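Local coordinates for protein isoaspartyl dipeptidase (Fervidobacterium islandicum, PDB 7CDH) that probably hydrolyses isoaspartyl (beta-aspartyl) dipeptides as a zinc metallopeptidase of the amidohydrolase family, a role linked to protein repair, at residues V280-D285 with L328-T333. Numbering follows the deposited sequence.
Sequences VTISSD and LKISTT. With ZN (zinc ion), chain L.
The carbonyl oxygen of Ile-330 takes one hydrogen bond and one weaker CA-H...O contact from strand 280-283. Ile-282 N donates the hydrogen bond to Ile-330 O at 3.2 Å, with an N-H...O angle of 158°. Thr-281 CA makes the CA-H...O contact to Ile-330 O at 3.4 Å. A water bridges the two segments: it donates to Ile-282 O at 2.7 Å and accepts from Ser-331 OG at 2.8 Å. The Ile-282 backbone is thus tied to residues 328-333 through both its N-H, directly, and its C=O, through water.

Apolar contacts complete the join. In both Ile-282 and Ile-330, CG1 sits between the backbone N and the carbonyl carbon (chi1 62° and 64°). This brings Ile-282 CG1 to 3.9 Å from Ile-330 CG1. The two side chains meet at a slant, with Ile-282 CD1 3.8 Å from Ile-330 CD1. Two residues back along the strand, the Val-280 side chain lies beside that of Ile-330 and points the same way; Val-280 CG1 is 4.0 Å from Ile-330 CG2. The hydroxyl oxygen Ser-331 OG, which holds the water, also rests against Ile-282 CG1. Within 328-333, Leu-328 O accepts from Ser-331 N and from Thr-332 OG1, on opposite faces of its plane.

Beyond the strand, Asp-285 OD1 binds a zinc ion at 2.4 Å, together with His-61, His-63 and Glu-156. Strand 280-283 is the last strand of the amidohydrolase TIM barrel and leads to this metal ligand. The contact joins it to the turn between helices 324-327 and 333-339, and Ser-331 also has a backbone hydrogen bond with Ile-58 of strand 51-59. Strand 245-248 pairs in parallel with 280-283. Helix 264-273 packs on Ile-282 and Ile-330, and helix 309-318 on Ile-282 and Ser-331.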
loop_
_atom_site.group_PDB
_atom_site.type_symbol
_atom_site.label_atom_id
_atom_site.label_comp_id
_atom_site.label_asym_id
_atom_site.label_seq_id
_atom_site.Cartn_x
_atom_site.Cartn_y
_atom_site.Cartn_z
ATOM N N VAL A 280 40.764 -2.478 17.011
ATOM C CA VAL A 280 40.949 -3.212 15.736
ATOM C C VAL A 280 40.273 -4.557 15.868
ATOM O O VAL A 280 40.433 -5.173 16.915
ATOM C CB VAL A 280 42.435 -3.353 15.393
ATOM C CG1 VAL A 280 42.637 -4.427 14.337
ATOM C CG2 VAL A 280 42.973 -2.026 14.916
ATOM N N THR A 281 39.456 -4.925 14.878
ATOM C CA THR A 281 38.912 -6.300 14.764
ATOM C C THR A 281 39.398 -6.842 13.429
ATOM O O THR A 281 39.807 -6.047 12.602
ATOM C CB THR A 281 37.386 -6.361 14.945
ATOM O OG1 THR A 281 36.818 -5.682 13.832
ATOM C CG2 THR A 281 36.885 -5.741 16.232
ATOM N N ILE A 282 39.389 -8.151 13.272
ATOM C CA ILE A 282 39.451 -8.791 11.937
ATOM C C ILE A 282 38.194 -9.646 11.692
ATOM O O ILE A 282 37.515 -10.107 12.671
ATOM C CB ILE A 282 40.748 -9.604 11.801
ATOM C CG1 ILE A 282 40.822 -10.741 12.818
ATOM C CG2 ILE A 282 41.947 -8.670 11.877
ATOM C CD1 ILE A 282 41.883 -11.771 12.491
ATOM N N SER A 283 37.915 -9.877 10.409
ATOM C CA SER A 283 36.772 -10.704 9.944
ATOM C C SER A 283 37.153 -11.463 8.666
ATOM O O SER A 283 37.973 -10.953 7.866
ATOM C CB SER A 283 35.560 -9.828 9.754
ATOM O OG SER A 283 35.747 -8.919 8.675
ATOM N N SER A 284 36.576 -12.640 8.457
ATOM C CA SER A 284 36.895 -13.488 7.275
ATOM C C SER A 284 36.300 -12.864 6.032
ATOM O O SER A 284 36.937 -12.971 4.944
ATOM C CB SER A 284 36.383 -14.870 7.427
ATOM O OG SER A 284 35.020 -14.858 7.823
ATOM N N ASP A 285 35.120 -12.260 6.181
ATOM C CA ASP A 285 34.218 -12.010 5.032
ATOM C C ASP A 285 33.894 -13.370 4.391
ATOM O O ASP A 285 33.974 -13.503 3.159
ATOM C CB ASP A 285 34.882 -11.058 4.040
ATOM C CG ASP A 285 33.868 -10.278 3.239
ATOM O OD1 ASP A 285 32.701 -10.405 3.577
ATOM O OD2 ASP A 285 34.258 -9.510 2.327
ATOM N N LEU A 328 45.015 -11.854 20.405
ATOM C CA LEU A 328 43.679 -12.436 20.572
ATOM C C LEU A 328 42.608 -11.357 20.701
ATOM O O LEU A 328 41.436 -11.680 20.515
ATOM C CB LEU A 328 43.690 -13.296 21.828
ATOM C CG LEU A 328 44.239 -14.692 21.617
ATOM C CD1 LEU A 328 44.200 -15.444 22.945
ATOM C CD2 LEU A 328 43.448 -15.424 20.546
ATOM N N LYS A 329 42.981 -10.144 21.067
ATOM C CA LYS A 329 42.020 -9.048 21.288
ATOM C C LYS A 329 41.188 -8.838 20.024
ATOM O O LYS A 329 40.028 -8.447 20.182
ATOM C CB LYS A 329 42.741 -7.749 21.648
ATOM C CG LYS A 329 43.334 -7.729 23.042
ATOM C CD LYS A 329 44.108 -6.456 23.285
ATOM C CE LYS A 329 44.598 -6.325 24.704
ATOM N NZ LYS A 329 45.032 -4.933 24.944
ATOM N N ILE A 330 41.766 -9.073 18.842
ATOM C CA ILE A 330 41.151 -8.704 17.534
ATOM C C ILE A 330 39.969 -9.628 17.179
ATOM O O ILE A 330 39.183 -9.278 16.275
ATOM C CB ILE A 330 42.200 -8.711 16.415
ATOM C CG1 ILE A 330 42.786 -10.096 16.181
ATOM C CG2 ILE A 330 43.256 -7.658 16.663
ATOM C CD1 ILE A 330 43.923 -10.076 15.179
ATOM N N SER A 331 39.898 -10.777 17.829
ATOM C CA SER A 331 38.937 -11.865 17.563
ATOM C C SER A 331 38.250 -12.293 18.851
ATOM O O SER A 331 37.444 -13.191 18.769
ATOM C CB SER A 331 39.600 -13.033 16.893
ATOM O OG SER A 331 40.095 -12.623 15.634
ATOM N N THR A 332 38.474 -11.626 19.972
ATOM C CA THR A 332 37.793 -11.992 21.227
ATOM C C THR A 332 37.314 -10.705 21.896
ATOM O O THR A 332 36.147 -10.370 21.792
ATOM C CB THR A 332 38.692 -12.919 22.075
ATOM O OG1 THR A 332 39.869 -12.270 22.585
ATOM C CG2 THR A 332 39.124 -14.154 21.313
ATOM N N THR A 333 38.194 -9.989 22.569
ATOM C CA THR A 333 37.799 -8.829 23.405
ATOM C C THR A 333 37.159 -7.770 22.509
ATOM O O THR A 333 36.159 -7.234 22.936
ATOM C CB THR A 333 39.021 -8.281 24.157
ATOM O OG1 THR A 333 39.497 -9.437 24.837
ATOM C CG2 THR A 333 38.695 -7.150 25.106
HETATM ZN ZN ZN L . 31.183 -8.618 3.236
HETATM O O HOH W 1 37.638 -12.143 14.365
#